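Local structure of EmGH1 (Erythrobacter marinus, 5Z87) at the interface of chains A and B. The protein hydrolyses beta-glucosidic bonds as a beta-glucosidase of glycosyl hydrolase family 3. Numbering follows the deposited sequence. Chains: chain A/B, EmGH1.

Contact 1 and contact 2 are two patches of one two-fold interface between identical chains, and each recurs with the chains exchanged. Their C-alpha centres lie about 21 Å apart. They share no residue, but one stretch of chain B supplies both, 637 to 647 and then 652 to 653. On chain A, contact 1 uses the family 3 N-terminal domain and contact 2 loops of the C-terminal domain. Contact 1 combines arginine-to-carbonyl hydrogen bonds with apolar packing; contact 2 is apolar packing. Both fit a dimer in which each chain lays this stretch on the other, although the assembly alone does not show that it is biological.

Contact 1: the interface of chains A and B. Residues chain A 242, 245, 248-249, 251; chain B 637, 639, 642, 646-647.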
loop_
_atom_site.group_PDB
_atom_site.type_symbol
_atom_site.label_atom_id
_atom_site.label_comp_id
_atom_site.label_asym_id
_atom_site.label_seq_id
_atom_site.Cartn_x
_atom_site.Cartn_y
_atom_site.Cartn_z
ATOM N N ILE A 242 -4.715 -1.422 4.402
ATOM C CA ILE A 242 -4.558 -1.197 2.972
ATOM C C ILE A 242 -5.760 -0.431 2.438
ATOM O O ILE A 242 -6.865 -0.484 2.997
ATOM C CB ILE A 242 -4.364 -2.515 2.198
ATOM C CG1 ILE A 242 -5.567 -3.452 2.389
ATOM C CG2 ILE A 242 -3.035 -3.153 2.559
ATOM C CD1 ILE A 242 -5.444 -4.795 1.618
ATOM N N ARG A 245 -8.682 1.787 4.079
ATOM C CA ARG A 245 -9.992 1.276 4.417
ATOM C C ARG A 245 -9.997 0.797 5.864
ATOM O O ARG A 245 -9.125 0.015 6.271
ATOM C CB ARG A 245 -10.373 0.161 3.451
ATOM C CG ARG A 245 -10.343 0.637 1.997
ATOM C CD ARG A 245 -10.906 -0.427 1.043
ATOM N NE ARG A 245 -10.001 -1.563 0.854
ATOM C CZ ARG A 245 -9.231 -1.745 -0.223
ATOM N NH1 ARG A 245 -9.241 -0.850 -1.191
ATOM N NH2 ARG A 245 -8.446 -2.820 -0.333
ATOM N N ALA A 248 -9.121 -2.920 7.370
ATOM C CA ALA A 248 -8.394 -3.733 6.399
ATOM C C ALA A 248 -7.018 -4.119 6.945
ATOM O O ALA A 248 -6.454 -3.424 7.792
ATOM C CB ALA A 248 -8.245 -2.993 5.062
ATOM N N PRO A 249 -6.453 -5.224 6.459
ATOM C CA PRO A 249 -5.166 -5.678 6.985
ATOM C C PRO A 249 -4.082 -4.645 6.771
ATOM O O PRO A 249 -4.135 -3.816 5.860
ATOM C CB PRO A 249 -4.873 -6.954 6.182
ATOM C CG PRO A 249 -6.233 -7.446 5.772
ATOM C CD PRO A 249 -6.998 -6.164 5.464
ATOM N N HIS A 251 0.205 -4.390 6.343
ATOM C CA HIS A 251 1.382 -5.135 5.917
ATOM C C HIS A 251 2.582 -4.450 6.553
ATOM O O HIS A 251 3.081 -3.446 6.044
ATOM C CB HIS A 251 1.487 -5.197 4.398
ATOM C CG HIS A 251 0.346 -5.919 3.753
ATOM N ND1 HIS A 251 0.519 -7.069 3.016
ATOM C CD2 HIS A 251 -0.987 -5.672 3.763
ATOM C CE1 HIS A 251 -0.658 -7.492 2.581
ATOM N NE2 HIS A 251 -1.588 -6.662 3.020
ATOM N N PRO B 637 -5.439 -1.276 -2.862
ATOM C CA PRO B 637 -5.440 -2.421 -3.776
ATOM C C PRO B 637 -6.823 -2.989 -4.018
ATOM O O PRO B 637 -7.695 -2.888 -3.160
ATOM C CB PRO B 637 -4.574 -3.460 -3.046
ATOM C CG PRO B 637 -4.203 -2.858 -1.732
ATOM C CD PRO B 637 -5.098 -1.697 -1.494
ATOM N N TYR B 639 -7.148 -6.285 -5.783
ATOM C CA TYR B 639 -7.075 -7.672 -6.238
ATOM C C TYR B 639 -8.115 -8.521 -5.511
ATOM O O TYR B 639 -8.419 -8.299 -4.337
ATOM C CB TYR B 639 -5.673 -8.251 -6.028
ATOM C CG TYR B 639 -5.120 -8.098 -4.628
ATOM C CD1 TYR B 639 -5.444 -9.011 -3.635
ATOM C CD2 TYR B 639 -4.259 -7.039 -4.301
ATOM C CE1 TYR B 639 -4.934 -8.876 -2.325
ATOM C CE2 TYR B 639 -3.738 -6.903 -3.007
ATOM C CZ TYR B 639 -4.086 -7.828 -2.020
ATOM O OH TYR B 639 -3.594 -7.706 -0.725
ATOM N N GLN B 642 -9.053 -10.698 -1.483
ATOM C CA GLN B 642 -8.932 -9.930 -0.253
ATOM C C GLN B 642 -9.192 -10.827 0.953
ATOM O O GLN B 642 -9.931 -11.811 0.869
ATOM C CB GLN B 642 -9.923 -8.759 -0.251
ATOM C CG GLN B 642 -9.708 -7.723 -1.340
ATOM C CD GLN B 642 -8.499 -6.857 -1.072
ATOM O OE1 GLN B 642 -8.281 -6.430 0.055
ATOM N NE2 GLN B 642 -7.692 -6.607 -2.106
ATOM N N GLY B 646 -10.417 -7.043 3.902
ATOM C CA GLY B 646 -9.626 -6.288 2.938
ATOM C C GLY B 646 -10.424 -5.192 2.265
ATOM O O GLY B 646 -9.972 -4.047 2.162
ATOM N N ARG B 647 -11.635 -5.522 1.816
ATOM C CA ARG B 647 -12.568 -4.536 1.285
ATOM C C ARG B 647 -13.863 -4.560 2.087
ATOM O O ARG B 647 -14.959 -4.387 1.550
ATOM C CB ARG B 647 -12.826 -4.766 -0.206
ATOM C CG ARG B 647 -11.642 -4.395 -1.095
ATOM C CD ARG B 647 -11.883 -4.784 -2.572
ATOM N NE ARG B 647 -13.052 -4.113 -3.149
ATOM C CZ ARG B 647 -14.227 -4.703 -3.370
ATOM N NH1 ARG B 647 -14.401 -5.987 -3.083
ATOM N NH2 ARG B 647 -15.230 -4.016 -3.906
#
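The loop of chain B turns its backbone carbonyls at B:Pro637 and B:Gly646 toward A:Arg245, which lies just past the 3-10 helix 242-244 of chain A. In this part of the deposited two-fold interface the guanidinium caps both. Its NE donates to B:Gly646 O at 2.8 Å, with the oxygen at the edge of the guanidinium plane and the donor in the carbonyl plane. Its far end grips B:Pro637 O with two nitrogens, NH2 at 2.9 Å and NH1 at 3.2 Å. Both donors are tilted from this carbonyl's plane, NH1 (27°) more than NH2. A second reach of NH2 to B:Gly646 O is weak. The arginine chain bends at chi3 (-73°), which turns one edge of the guanidinium to B:Gly646 O and its end to B:Pro637 O. B:Arg647 CG lies over one guanidinium face, toward its rim, and A:Ile242 O lies over the opposite face. The two guanidinium planes stand 72° apart, and their charged atoms do not touch.

Beside this grip, A:Ile242 lays CB against the ring of B:Pro637, 3.9 Å from CD. B:Pro637 follows a cis peptide bond. A:Pro249 CD packs on B:Gly646 CA. Within chain B, B:Gln642 NE2 sits above the centre of the B:Tyr639 ring and donates to B:Tyr639 O at 2.9 Å, on a lone pair. That bond helps fix the amide, whose B:Gln642 OE1 lies 3.6 Å from A:Ile242 CD1.

Contact 2: the interface of chains A and B. Residues chain A 486, 504-505, 537-538, 552, 558; chain B 652-653.
B:Phe653 inserts its ring among loops of chain A, and A:Gln505 covers one face of it. A:Gln505 CB stands over the ring centre, 3.9 Å from the centroid, in a CH-pi contact. Its CG is anti to the backbone N (chi1 -165°) and the chain runs on extended, which carries the amide past the ring toward the root of the phenylalanine. There OE1 lies 3.5 Å from B:Phe653 CB, and the amide and ring planes are 21° apart. A:Ile558 CD1 meets the ring at its edge, in plane, 3.8 Å from CD2. A:Thr486 CG2 lies at the tip, 3.9 Å from B:Phe653 CZ, and A:Thr538 CG2 beside it, 4.0 Å from B:Phe653 CE2. The backbone of A:Val504 and A:Gln505 passes by CE1 and CZ.

The other face of the ring is backed from its own chain, by B:Val652 CG2 above the centre. B:Phe653 has a left-handed backbone conformation (phi 59°), which probably belongs to the turn that presents the ring. B:Val652 also reaches chain A with its other branch, CG1, which packs 3.4 Å from A:Arg552 CG. Further out, A:Ile558 CB lies over a face of the A:Arg552 guanidinium, toward its rim. No polar bond joins the chains in this patch; packing carries it. The chain A residues come from separate loops within the family 3 C-terminal domain, and A:Val504 and A:Gln505 lie just before helix 508-522.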
loop_
_atom_site.group_PDB
_atom_site.type_symbol
_atom_site.label_atom_id
_atom_site.label_comp_id
_atom_site.label_asym_id
_atom_site.label_seq_id
_atom_site.Cartn_x
_atom_site.Cartn_y
_atom_site.Cartn_z
ATOM N N THR A 486 -22.281 18.228 2.370
ATOM C CA THR A 486 -23.290 17.205 2.580
ATOM C C THR A 486 -24.669 17.851 2.615
ATOM O O THR A 486 -24.828 18.985 3.074
ATOM C CB THR A 486 -23.009 16.440 3.872
ATOM O OG1 THR A 486 -22.497 17.349 4.857
ATOM C CG2 THR A 486 -21.964 15.369 3.601
ATOM N N VAL A 504 -25.762 12.102 2.924
ATOM C CA VAL A 504 -25.800 12.104 1.465
ATOM C C VAL A 504 -25.032 13.320 0.948
ATOM O O VAL A 504 -24.986 14.373 1.591
ATOM C CB VAL A 504 -27.250 12.088 0.924
ATOM C CG1 VAL A 504 -28.085 11.082 1.689
ATOM C CG2 VAL A 504 -27.880 13.440 1.045
ATOM N N GLN A 505 -24.401 13.167 -0.214
ATOM C CA GLN A 505 -23.613 14.261 -0.761
ATOM C C GLN A 505 -24.519 15.386 -1.258
ATOM O O GLN A 505 -25.638 15.155 -1.713
ATOM C CB GLN A 505 -22.719 13.757 -1.892
ATOM C CG GLN A 505 -21.613 14.725 -2.266
ATOM C CD GLN A 505 -20.698 14.165 -3.335
ATOM O OE1 GLN A 505 -20.768 12.984 -3.656
ATOM N NE2 GLN A 505 -19.837 15.011 -3.895
ATOM N N SER A 537 -18.778 14.104 8.150
ATOM C CA SER A 537 -19.340 13.052 7.313
ATOM C C SER A 537 -18.395 12.593 6.199
ATOM O O SER A 537 -18.500 11.446 5.759
ATOM C CB SER A 537 -20.661 13.513 6.685
ATOM O OG SER A 537 -21.724 13.402 7.602
ATOM N N THR A 538 -17.472 13.437 5.727
ATOM C CA THR A 538 -16.586 13.000 4.647
ATOM C C THR A 538 -15.298 12.360 5.158
ATOM O O THR A 538 -14.695 11.556 4.436
ATOM C CB THR A 538 -16.275 14.162 3.692
ATOM O OG1 THR A 538 -15.644 15.241 4.386
ATOM C CG2 THR A 538 -17.578 14.672 3.060
ATOM N N ARG A 552 -11.947 7.824 2.029
ATOM C CA ARG A 552 -12.086 8.428 0.702
ATOM C C ARG A 552 -11.057 7.858 -0.270
ATOM O O ARG A 552 -9.924 7.539 0.105
ATOM C CB ARG A 552 -11.938 9.975 0.743
ATOM C CG ARG A 552 -13.113 10.712 1.368
ATOM C CD ARG A 552 -13.045 12.243 1.196
ATOM N NE ARG A 552 -12.964 12.649 -0.207
ATOM C CZ ARG A 552 -12.378 13.772 -0.630
ATOM N NH1 ARG A 552 -11.834 14.620 0.241
ATOM N NH2 ARG A 552 -12.335 14.045 -1.929
ATOM N N ILE A 558 -13.861 17.849 -1.769
ATOM C CA ILE A 558 -14.963 17.075 -2.326
ATOM C C ILE A 558 -15.991 18.016 -2.942
ATOM O O ILE A 558 -16.179 19.156 -2.492
ATOM C CB ILE A 558 -15.585 16.172 -1.242
ATOM C CG1 ILE A 558 -16.530 15.163 -1.874
ATOM C CG2 ILE A 558 -16.327 16.993 -0.187
ATOM C CD1 ILE A 558 -16.839 14.013 -0.944
ATOM N N VAL B 652 -16.451 6.602 0.889
ATOM C CA VAL B 652 -17.608 7.463 1.098
ATOM C C VAL B 652 -17.985 8.124 -0.223
ATOM O O VAL B 652 -17.117 8.597 -0.969
ATOM C CB VAL B 652 -17.323 8.483 2.214
ATOM C CG1 VAL B 652 -16.075 9.226 1.932
ATOM C CG2 VAL B 652 -18.468 9.466 2.373
ATOM N N PHE B 653 -19.284 8.090 -0.551
ATOM C CA PHE B 653 -19.844 8.730 -1.747
ATOM C C PHE B 653 -19.211 8.205 -3.041
ATOM O O PHE B 653 -19.049 8.941 -4.017
ATOM C CB PHE B 653 -19.716 10.261 -1.662
ATOM C CG PHE B 653 -20.386 10.864 -0.439
ATOM C CD1 PHE B 653 -21.523 10.289 0.099
ATOM C CD2 PHE B 653 -19.880 12.008 0.157
ATOM C CE1 PHE B 653 -22.140 10.828 1.223
ATOM C CE2 PHE B 653 -20.490 12.559 1.273
ATOM C CZ PHE B 653 -21.622 11.965 1.807
#